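Local coordinates for protein cycloalternan-forming enzyme (Listeria monocytogenes serovar 1/2a, PDB 5F7U) that belongs to glycoside hydrolase family 31, joining a beta-rich N-terminal region to a TIM barrel and a carbohydrate-binding module, and binds glycans at several sites, at residues Gly177-Asp182 with Thr188-Asp193; Ile196-Gln199 with Arg204-Val207; Ser246-Tyr251 with Asn295-Tyr300; Asp334-Ser339 with Thr351-Lys356. The protein carries 1 engineered substitution. All coordinates share one frame; numbering follows the deposited sequence. Where two conformers were deposited one is given.

Contact 1 of 4, residues Gly177-Asp182 with Thr188-Asp193; sequences GYTVED and TVTTED
G177 meets segment 188-193 through its carbonyl: G177 O lies 3.6 Å from CG2 of T191, and one water takes the step beyond, donating to G177 O and accepting from the backbone N of E192. Y178 follows with its CB 3.8 Å from the same T191 methyl. Its ring leaves CB between the backbone N and the carbonyl carbon (chi1 61°) and runs beside V189, pointing the same way, with CD1 4.2 Å from V189 CG1; a buried tyrosine suits this place because its flank packs on I134 and V189 while its hydroxyl reaches D129. At T179 the backbones bond to each other: its N donates to T190 O at 2.8 Å and its O accepts from T190 N. On the outer face T179 OG1 rests 3.8 Å from T190 CB, a fitting spot for beta-branched residues that also tolerate water. V180 turns to the opposite face with V189, where apolar branches pack on I134. E181 closes the run with a second pair of bonds to T188, and a water joins E181 O to T188 OG1. At the other end T191 OG1 accepts from D193 N, making an ST turn that turns the chain toward D193; the same oxygen also bonds to L156 O. With strands at 166° and a short connection, 179-182 and 186-190 form a beta hairpin, an antiparallel pair in the galactose mutarotase-like N-terminal domain of family 31 enzymes.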
# COMPACT_ATOMS: atom_id res chain seq x y z
N GLY A 177 25.76 -11.38 -18.76
CA GLY A 177 26.31 -12.33 -17.78
C GLY A 177 25.53 -13.63 -17.65
O GLY A 177 25.18 -14.04 -16.54
N TYR A 178 25.25 -14.28 -18.77
CA TYR A 178 24.59 -15.58 -18.74
C TYR A 178 25.40 -16.60 -19.53
O TYR A 178 26.27 -16.24 -20.34
CB TYR A 178 23.14 -15.48 -19.27
CG TYR A 178 23.04 -15.00 -20.70
CD1 TYR A 178 23.17 -15.90 -21.78
CD2 TYR A 178 22.79 -13.65 -20.99
CE1 TYR A 178 23.09 -15.46 -23.09
CE2 TYR A 178 22.69 -13.19 -22.31
CZ TYR A 178 22.83 -14.10 -23.35
OH TYR A 178 22.74 -13.70 -24.66
N THR A 179 25.13 -17.88 -19.29
CA THR A 179 25.69 -18.95 -20.10
C THR A 179 24.56 -19.83 -20.61
O THR A 179 23.47 -19.88 -20.02
CB THR A 179 26.78 -19.76 -19.35
OG1 THR A 179 26.24 -20.30 -18.15
CG2 THR A 179 27.93 -18.88 -18.98
N VAL A 180 24.80 -20.49 -21.73
CA VAL A 180 23.76 -21.28 -22.39
C VAL A 180 24.31 -22.69 -22.57
O VAL A 180 25.46 -22.87 -22.98
CB VAL A 180 23.37 -20.69 -23.77
CG1 VAL A 180 22.29 -21.52 -24.46
CG2 VAL A 180 22.91 -19.25 -23.65
N GLU A 181 23.47 -23.68 -22.26
CA GLU A 181 23.72 -25.07 -22.58
C GLU A 181 22.59 -25.54 -23.49
O GLU A 181 21.48 -25.79 -23.02
CB GLU A 181 23.78 -25.90 -21.29
CG GLU A 181 24.04 -27.38 -21.50
CD GLU A 181 25.50 -27.71 -21.81
OE1 GLU A 181 26.30 -26.78 -22.05
OE2 GLU A 181 25.84 -28.91 -21.80
N ASP A 182 22.87 -25.59 -24.79
CA ASP A 182 21.87 -25.92 -25.80
C ASP A 182 22.07 -27.36 -26.25
O ASP A 182 23.17 -27.75 -26.64
CB ASP A 182 22.02 -24.95 -26.98
CG ASP A 182 20.93 -25.08 -28.02
OD1 ASP A 182 19.90 -25.74 -27.74
OD2 ASP A 182 21.08 -24.49 -29.11
N THR A 188 19.25 -24.65 -21.49
CA THR A 188 19.33 -24.11 -20.14
C THR A 188 20.11 -22.82 -20.18
O THR A 188 21.21 -22.78 -20.73
CB THR A 188 19.96 -25.12 -19.17
OG1 THR A 188 19.20 -26.33 -19.21
CG2 THR A 188 19.99 -24.57 -17.72
N VAL A 189 19.53 -21.78 -19.59
CA VAL A 189 20.13 -20.45 -19.52
C VAL A 189 20.41 -20.14 -18.06
O VAL A 189 19.49 -20.17 -17.23
CB VAL A 189 19.23 -19.39 -20.16
CG1 VAL A 189 19.93 -18.04 -20.23
CG2 VAL A 189 18.83 -19.83 -21.57
N THR A 190 21.66 -19.85 -17.76
CA THR A 190 22.13 -19.75 -16.39
C THR A 190 22.78 -18.40 -16.11
O THR A 190 23.59 -17.92 -16.90
CB THR A 190 23.11 -20.91 -16.13
OG1 THR A 190 22.39 -22.14 -16.32
CG2 THR A 190 23.70 -20.86 -14.72
N THR A 191 22.44 -17.81 -14.97
CA THR A 191 23.21 -16.69 -14.41
C THR A 191 23.61 -17.07 -12.98
O THR A 191 23.25 -18.15 -12.50
CB THR A 191 22.39 -15.37 -14.37
OG1 THR A 191 21.34 -15.50 -13.41
CG2 THR A 191 21.82 -15.00 -15.74
N GLU A 192 24.32 -16.18 -12.30
CA GLU A 192 24.63 -16.44 -10.89
C GLU A 192 23.38 -16.52 -10.01
O GLU A 192 23.45 -17.08 -8.92
CB GLU A 192 25.63 -15.45 -10.34
CG GLU A 192 25.28 -13.98 -10.51
CD GLU A 192 26.45 -13.07 -10.14
OE1 GLU A 192 26.28 -12.22 -9.24
OE2 GLU A 192 27.54 -13.21 -10.73
N ASP A 193 22.24 -16.01 -10.51
CA ASP A 193 21.00 -16.01 -9.72
C ASP A 193 19.86 -16.91 -10.22
O ASP A 193 18.96 -17.28 -9.44
CB ASP A 193 20.49 -14.59 -9.56
CG ASP A 193 21.49 -13.68 -8.84
OD1 ASP A 193 22.17 -14.13 -7.87
OD2 ASP A 193 21.57 -12.51 -9.23
O HOH W 1 26.05 -14.58 -14.05
O HOH W 2 20.08 -27.85 -21.46

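Contact 2 of 4, residues Ile196-Gln199 with Arg204-Val207; sequences IEIQ and RMEV
This contact is an antiparallel beta hairpin of the galactose mutarotase-like domain, in which I196, E197, I198 and Q199 of strand 194-200 pair with V207, E206, M205 and R204 of strand 203-209. The strand axes lie 4.7 Å apart at 164°, and four backbone bonds join the hydrogen-bonded pairs E197-E206 and Q199-R204. The longest of them, R204 N to Q199 O at 3.1 Å, is the one close to the turn.

One face is wholly apolar. I196 places CG2 3.9 Å from M205 CG, while its CD1 runs alongside V207 and touches CG1 at 3.7 Å. M205 CG stands opposite the backbone N (chi1 -179°), which sends the flexible thioether chain along between I196 and I198, with I198 CG1 4.1 Å from the same carbon. Strand 158-164 lies against this face, where the beta-branched I196 packs on L159 and the unbranched, flexible M205 on L159 and M161.

The other face carries charge and is partly open to solvent. E197 and E206 bring two carboxylates of like charge near each other, OE1 to OE1 at 4.0 Å, with their planes 52° apart; K186 pairs with E197 and H208 with E206, which probably eases the repulsion. R204, extended along its own strand, completes the set: its NH1 donates to the anti lone pair of E206 OE2 at 2.8 Å.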
# COMPACT_ATOMS: atom_id res chain seq x y z
N ILE A 196 17.29 -21.12 -16.01
CA ILE A 196 16.08 -21.17 -16.84
C ILE A 196 16.14 -22.43 -17.69
O ILE A 196 16.99 -22.54 -18.58
CB ILE A 196 15.94 -19.92 -17.74
CG1 ILE A 196 16.14 -18.61 -16.93
CG2 ILE A 196 14.58 -19.92 -18.47
CD1 ILE A 196 15.25 -18.47 -15.69
N GLU A 197 15.27 -23.40 -17.39
CA GLU A 197 15.27 -24.70 -18.06
C GLU A 197 14.12 -24.74 -19.04
O GLU A 197 12.95 -24.69 -18.64
CB GLU A 197 15.12 -25.84 -17.06
CG GLU A 197 16.28 -26.02 -16.12
CD GLU A 197 16.08 -27.19 -15.18
OE1 GLU A 197 15.66 -28.29 -15.63
OE2 GLU A 197 16.36 -27.02 -13.98
N ILE A 198 14.45 -24.85 -20.33
CA ILE A 198 13.43 -24.80 -21.39
C ILE A 198 13.45 -26.12 -22.17
O ILE A 198 14.40 -26.39 -22.89
CB ILE A 198 13.65 -23.60 -22.34
CG1 ILE A 198 13.59 -22.28 -21.56
CG2 ILE A 198 12.62 -23.58 -23.47
CD1 ILE A 198 14.39 -21.19 -22.22
N GLN A 199 12.41 -26.93 -22.00
CA GLN A 199 12.23 -28.10 -22.87
C GLN A 199 11.83 -27.61 -24.26
O GLN A 199 11.14 -26.59 -24.37
CB GLN A 199 11.19 -29.08 -22.30
CG GLN A 199 11.62 -29.82 -21.02
CD GLN A 199 12.87 -30.71 -21.15
OE1 GLN A 199 13.18 -31.28 -22.21
NE2 GLN A 199 13.60 -30.85 -20.04
N ARG A 204 8.43 -25.71 -23.10
CA ARG A 204 7.97 -25.47 -21.73
C ARG A 204 9.12 -24.92 -20.91
O ARG A 204 10.21 -25.52 -20.85
CB ARG A 204 7.45 -26.78 -21.09
CG ARG A 204 6.83 -26.55 -19.72
CD ARG A 204 6.26 -27.84 -19.14
NE ARG A 204 5.89 -27.54 -17.76
CZ ARG A 204 6.65 -27.82 -16.70
NH1 ARG A 204 7.80 -28.49 -16.85
NH2 ARG A 204 6.23 -27.47 -15.49
N MET A 205 8.86 -23.78 -20.26
CA MET A 205 9.86 -23.10 -19.44
C MET A 205 9.65 -23.36 -17.95
O MET A 205 8.52 -23.28 -17.46
CB MET A 205 9.78 -21.58 -19.68
CG MET A 205 10.80 -20.78 -18.88
SD MET A 205 10.61 -19.01 -19.07
CE MET A 205 11.11 -18.77 -20.77
N GLU A 206 10.74 -23.66 -17.26
CA GLU A 206 10.80 -23.62 -15.80
C GLU A 206 11.81 -22.59 -15.37
O GLU A 206 12.94 -22.57 -15.87
CB GLU A 206 11.24 -24.97 -15.22
CG GLU A 206 10.30 -26.13 -15.50
CD GLU A 206 10.79 -27.47 -14.95
OE1 GLU A 206 11.90 -27.58 -14.39
OE2 GLU A 206 10.05 -28.46 -15.13
N VAL A 207 11.43 -21.78 -14.38
CA VAL A 207 12.34 -20.78 -13.83
C VAL A 207 12.80 -21.29 -12.46
O VAL A 207 11.99 -21.51 -11.58
CB VAL A 207 11.65 -19.40 -13.73
CG1 VAL A 207 12.58 -18.37 -13.10
CG2 VAL A 207 11.25 -18.92 -15.13

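Contact 3 of 4, residues Ser246-Tyr251 with Asn295-Tyr300; sequences SDEAFY and NKYGMY
E248 and Y297 make the tight part of this contact: Y297 OH donates to E248 OE2 at 2.7 Å, meeting the oxygen on its syn side, 28° out of the carboxylate plane. The glutamate chain is extended, with CG opposite the backbone N, and so spans the gap to reach the edge of the tyrosine ring, whose plane is turned 67° from the carboxylate. Further bonds, from S293 OG to OE2 and from T244 OG1 to OE1, share out this buried charge, which suits a glutamate that must be satisfied on both oxygens. F250 adds an apolar wall, its CE1 edge 3.8 Å from Y297 OH, near the ring plane.

N295 marks the looser side. Its amide stacks on the E248 carboxylate, planes 15° apart and ND2 3.6 Å from CD, and waters carry the rest of the contact to D247 and A249: one accepts from N295 ND2 and donates to D247 OD1, the other donates to N295 OD1 and accepts from A249 N at 2.9 Å. An amide suits this partly exposed place because it can donate one hydrogen bond through ND2 and accept another through OD1.

Strand 287-293 lies between strands 250-254 and 297-301, pairing with both, and F291 packs on both F250 and Y297. Strand 333-338 then flanks 297-301 on its far side, and helix 343-354 lies against Y300.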
# COMPACT_ATOMS: atom_id res chain seq x y z
N SER A 246 -0.76 -26.24 -4.42
CA SER A 246 -1.95 -25.86 -3.65
C SER A 246 -1.69 -24.73 -2.64
O SER A 246 -2.57 -23.90 -2.41
CB SER A 246 -2.54 -27.07 -2.92
OG SER A 246 -3.02 -28.03 -3.85
N ASP A 247 -0.48 -24.71 -2.07
CA ASP A 247 -0.17 -23.74 -1.02
C ASP A 247 0.31 -22.39 -1.50
O ASP A 247 0.58 -21.52 -0.69
CB ASP A 247 0.80 -24.32 0.00
CG ASP A 247 2.14 -24.72 -0.59
OD1 ASP A 247 2.34 -24.72 -1.82
OD2 ASP A 247 3.00 -25.12 0.21
N GLU A 248 0.43 -22.19 -2.81
CA GLU A 248 1.02 -20.95 -3.30
C GLU A 248 0.08 -19.76 -3.08
O GLU A 248 -1.10 -19.84 -3.40
CB GLU A 248 1.43 -21.06 -4.78
CG GLU A 248 2.32 -19.90 -5.20
CD GLU A 248 2.86 -20.04 -6.61
OE1 GLU A 248 2.39 -20.90 -7.38
OE2 GLU A 248 3.76 -19.24 -6.97
N ALA A 249 0.61 -18.69 -2.47
CA ALA A 249 -0.15 -17.46 -2.23
C ALA A 249 0.29 -16.37 -3.21
O ALA A 249 1.48 -16.31 -3.60
CB ALA A 249 0.04 -16.99 -0.81
N PHE A 250 -0.66 -15.52 -3.61
CA PHE A 250 -0.41 -14.49 -4.62
C PHE A 250 -0.85 -13.13 -4.12
O PHE A 250 -2.04 -12.92 -3.84
CB PHE A 250 -1.17 -14.81 -5.91
CG PHE A 250 -0.81 -16.14 -6.50
CD1 PHE A 250 0.40 -16.30 -7.20
CD2 PHE A 250 -1.69 -17.23 -6.40
CE1 PHE A 250 0.73 -17.53 -7.78
CE2 PHE A 250 -1.36 -18.47 -6.97
CZ PHE A 250 -0.16 -18.62 -7.67
N TYR A 251 0.12 -12.22 -4.06
CA TYR A 251 -0.09 -10.92 -3.42
C TYR A 251 0.06 -9.78 -4.39
O TYR A 251 0.75 -9.91 -5.39
CB TYR A 251 0.95 -10.73 -2.32
CG TYR A 251 1.02 -11.86 -1.31
CD1 TYR A 251 -0.01 -12.08 -0.40
CD2 TYR A 251 2.15 -12.69 -1.25
CE1 TYR A 251 0.08 -13.11 0.55
CE2 TYR A 251 2.25 -13.71 -0.31
CZ TYR A 251 1.22 -13.91 0.59
OH TYR A 251 1.31 -14.93 1.51
N ASN A 295 6.25 -18.05 -3.09
CA ASN A 295 7.28 -18.95 -3.65
C ASN A 295 8.51 -18.24 -4.20
O ASN A 295 9.33 -18.84 -4.90
CB ASN A 295 6.67 -19.93 -4.66
CG ASN A 295 5.85 -21.00 -3.97
OD1 ASN A 295 5.70 -20.96 -2.74
ND2 ASN A 295 5.29 -21.93 -4.73
N LYS A 296 8.62 -16.94 -3.88
CA LYS A 296 9.87 -16.16 -4.04
C LYS A 296 10.12 -15.69 -5.48
O LYS A 296 11.27 -15.69 -5.97
CB LYS A 296 11.09 -16.92 -3.50
CG LYS A 296 10.96 -17.32 -2.04
CD LYS A 296 12.27 -17.86 -1.51
CE LYS A 296 12.08 -18.25 -0.06
NZ LYS A 296 13.33 -18.80 0.53
N TYR A 297 9.05 -15.25 -6.15
CA TYR A 297 9.20 -14.56 -7.42
C TYR A 297 8.05 -13.56 -7.56
O TYR A 297 7.02 -13.69 -6.90
CB TYR A 297 9.24 -15.55 -8.62
CG TYR A 297 7.89 -16.21 -8.83
CD1 TYR A 297 7.55 -17.36 -8.11
CD2 TYR A 297 6.97 -15.67 -9.71
CE1 TYR A 297 6.30 -17.95 -8.26
CE2 TYR A 297 5.70 -16.25 -9.87
CZ TYR A 297 5.39 -17.39 -9.15
OH TYR A 297 4.16 -17.96 -9.28
N GLY A 298 8.27 -12.58 -8.43
CA GLY A 298 7.21 -11.70 -8.89
C GLY A 298 7.00 -11.89 -10.38
O GLY A 298 7.89 -12.38 -11.08
N MET A 299 5.81 -11.51 -10.85
CA MET A 299 5.54 -11.54 -12.30
C MET A 299 4.91 -10.22 -12.66
O MET A 299 3.95 -9.82 -12.03
CB MET A 299 4.58 -12.67 -12.68
CG MET A 299 4.29 -12.76 -14.19
SD MET A 299 3.36 -14.25 -14.66
CE MET A 299 4.59 -15.52 -14.39
N TYR A 300 5.46 -9.57 -13.68
CA TYR A 300 4.97 -8.28 -14.14
C TYR A 300 4.67 -8.38 -15.62
O TYR A 300 5.56 -8.67 -16.41
CB TYR A 300 6.00 -7.17 -13.86
CG TYR A 300 5.64 -5.83 -14.50
CD1 TYR A 300 4.37 -5.27 -14.32
CD2 TYR A 300 6.57 -5.15 -15.30
CE1 TYR A 300 4.04 -4.05 -14.90
CE2 TYR A 300 6.25 -3.92 -15.89
CZ TYR A 300 4.98 -3.39 -15.68
OH TYR A 300 4.63 -2.19 -16.25
O HOH W 3 5.06 -24.34 -2.84
O HOH W 4 3.43 -19.17 -1.84

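Contact 4 of 4, residues Asp334-Ser339 with Thr351-Lys356; sequences DYYVIS and TDITGK
Strand 334-338 and the last turn of the helix at 351-354 stand well apart, the nearest alpha carbons, those of Y336 and I353, being 9.5 Å from each other, so side chains alone bridge the gap. I353 does most of the work. Its CD1 hangs over one face of the Y336 ring, 3.8 Å from the centroid and 17° off the normal, a CH-pi contact displaced toward CD2, which is 3.6 Å away. The isoleucine and tyrosine run alongside one another with opposite headings, and the second branch, CG2, lies 3.9 Å from Y336 CZ near the hydroxyl end. I353 CG1 sits beside the backbone N (chi1 -62°), and this spreads its two branches along the length of the ring. A branched aliphatic residue suits the helix here, since it can cover a flat aromatic at two points. I338, on the same strand face as Y336, meets I353 tip to tip, CD1 to CD1 at 4.0 Å. This is the packing of a helix on a beta sheet: strand 333-338 leads through a short loop into helix 343-354, which folds back against the strand, with Y300 of the adjoining strand also touching I353. G355 is the first residue after the helix; its N still bonds to T351 O, and its positive phi (121°) lets the chain turn away, a conformation that glycine adopts easily. K356 then reaches back, and NZ bonds to T351 OG1 and, at 2.9 Å, to D352 OD1 in a salt bridge from above the carboxylate plane.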
# COMPACT_ATOMS: atom_id res chain seq x y z
N ASP A 334 5.06 -8.84 -23.48
CA ASP A 334 6.29 -8.46 -22.77
C ASP A 334 6.03 -8.67 -21.28
O ASP A 334 5.19 -7.99 -20.68
CB ASP A 334 6.57 -6.99 -23.10
CG ASP A 334 7.85 -6.45 -22.47
OD1 ASP A 334 8.61 -7.19 -21.82
OD2 ASP A 334 8.09 -5.24 -22.64
N TYR A 335 6.72 -9.64 -20.67
CA TYR A 335 6.53 -9.88 -19.23
C TYR A 335 7.81 -10.29 -18.53
O TYR A 335 8.76 -10.74 -19.17
CB TYR A 335 5.37 -10.86 -18.93
CG TYR A 335 5.60 -12.30 -19.35
CD1 TYR A 335 5.42 -12.70 -20.67
CD2 TYR A 335 5.97 -13.28 -18.40
CE1 TYR A 335 5.63 -14.03 -21.07
CE2 TYR A 335 6.18 -14.61 -18.78
CZ TYR A 335 6.00 -14.97 -20.12
OH TYR A 335 6.20 -16.25 -20.56
N TYR A 336 7.84 -10.10 -17.22
CA TYR A 336 9.05 -10.35 -16.45
C TYR A 336 8.76 -11.36 -15.36
O TYR A 336 7.69 -11.32 -14.74
CB TYR A 336 9.55 -9.08 -15.77
CG TYR A 336 9.94 -7.93 -16.67
CD1 TYR A 336 8.96 -7.08 -17.24
CD2 TYR A 336 11.28 -7.61 -16.88
CE1 TYR A 336 9.33 -5.99 -18.05
CE2 TYR A 336 11.66 -6.52 -17.67
CZ TYR A 336 10.68 -5.73 -18.24
OH TYR A 336 11.12 -4.65 -19.00
N VAL A 337 9.72 -12.26 -15.13
CA VAL A 337 9.73 -13.07 -13.92
C VAL A 337 10.89 -12.56 -13.06
O VAL A 337 12.04 -12.61 -13.47
CB VAL A 337 9.85 -14.59 -14.22
CG1 VAL A 337 9.95 -15.39 -12.91
CG2 VAL A 337 8.68 -15.05 -15.08
N ILE A 338 10.55 -12.07 -11.87
CA ILE A 338 11.44 -11.27 -11.05
C ILE A 338 11.81 -12.08 -9.81
O ILE A 338 10.93 -12.48 -9.04
CB ILE A 338 10.75 -9.96 -10.63
CG1 ILE A 338 10.23 -9.21 -11.89
CG2 ILE A 338 11.71 -9.09 -9.83
CD1 ILE A 338 9.47 -7.93 -11.58
N SER A 339 13.11 -12.32 -9.64
CA SER A 339 13.64 -12.91 -8.41
C SER A 339 14.41 -11.81 -7.66
O SER A 339 14.41 -10.65 -8.06
CB SER A 339 14.54 -14.09 -8.76
OG SER A 339 15.05 -14.70 -7.57
N THR A 351 10.41 -1.97 -9.11
CA THR A 351 10.53 -0.51 -9.19
C THR A 351 11.68 -0.05 -10.09
O THR A 351 11.65 1.06 -10.63
CB THR A 351 10.59 0.20 -7.82
OG1 THR A 351 11.80 -0.17 -7.15
CG2 THR A 351 9.35 -0.13 -7.00
N ASP A 352 12.68 -0.92 -10.29
CA ASP A 352 13.70 -0.65 -11.30
C ASP A 352 13.05 -0.54 -12.67
O ASP A 352 13.47 0.26 -13.52
CB ASP A 352 14.74 -1.75 -11.37
CG ASP A 352 15.69 -1.76 -10.20
OD1 ASP A 352 15.93 -0.72 -9.55
OD2 ASP A 352 16.23 -2.84 -9.94
N ILE A 353 12.02 -1.36 -12.89
CA ILE A 353 11.37 -1.44 -14.19
C ILE A 353 10.36 -0.30 -14.36
O ILE A 353 10.32 0.33 -15.43
CB ILE A 353 10.71 -2.82 -14.42
CG1 ILE A 353 11.76 -3.95 -14.40
CG2 ILE A 353 9.91 -2.84 -15.73
CD1 ILE A 353 11.16 -5.31 -14.08
N THR A 354 9.56 -0.03 -13.33
CA THR A 354 8.38 0.83 -13.48
C THR A 354 8.49 2.17 -12.77
O THR A 354 7.60 3.02 -12.92
CB THR A 354 7.09 0.14 -12.97
OG1 THR A 354 7.20 -0.09 -11.55
CG2 THR A 354 6.87 -1.19 -13.70
N GLY A 355 9.55 2.35 -11.98
CA GLY A 355 9.79 3.65 -11.33
C GLY A 355 9.84 3.56 -9.82
O GLY A 355 9.06 2.84 -9.20
N LYS A 356 10.79 4.29 -9.25
CA LYS A 356 10.89 4.38 -7.80
C LYS A 356 9.85 5.33 -7.25
O LYS A 356 9.46 6.30 -7.91
CB LYS A 356 12.28 4.89 -7.39
CG LYS A 356 13.45 4.10 -7.95
CD LYS A 356 13.53 2.75 -7.27
CE LYS A 356 14.30 1.78 -8.16
NZ LYS A 356 14.60 0.59 -7.35

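In the fold
Contacts 1, 2, 3 and 4 follow one another along the chain without overlap. Contacts 1 and 2, about 12 Å apart between centres, are successive hairpins whose inner strands, 186-190 and 194-200, neighbour each other, with V189 O probably hydrogen-bonded to I196 N. Contacts 3 and 4, about 15 Å apart between centres, share the adjoining strands 297-301 and 333-338. The two groups are linked where V207 of contact 2 packs on V337 of contact 4, whereas contact 1 only approaches contact 3 to about 9 Å between nearest atoms. The ensemble thus covers part of the beta-rich N-terminal region, from outer hairpins to the strands and helix nearer the centre of the chain.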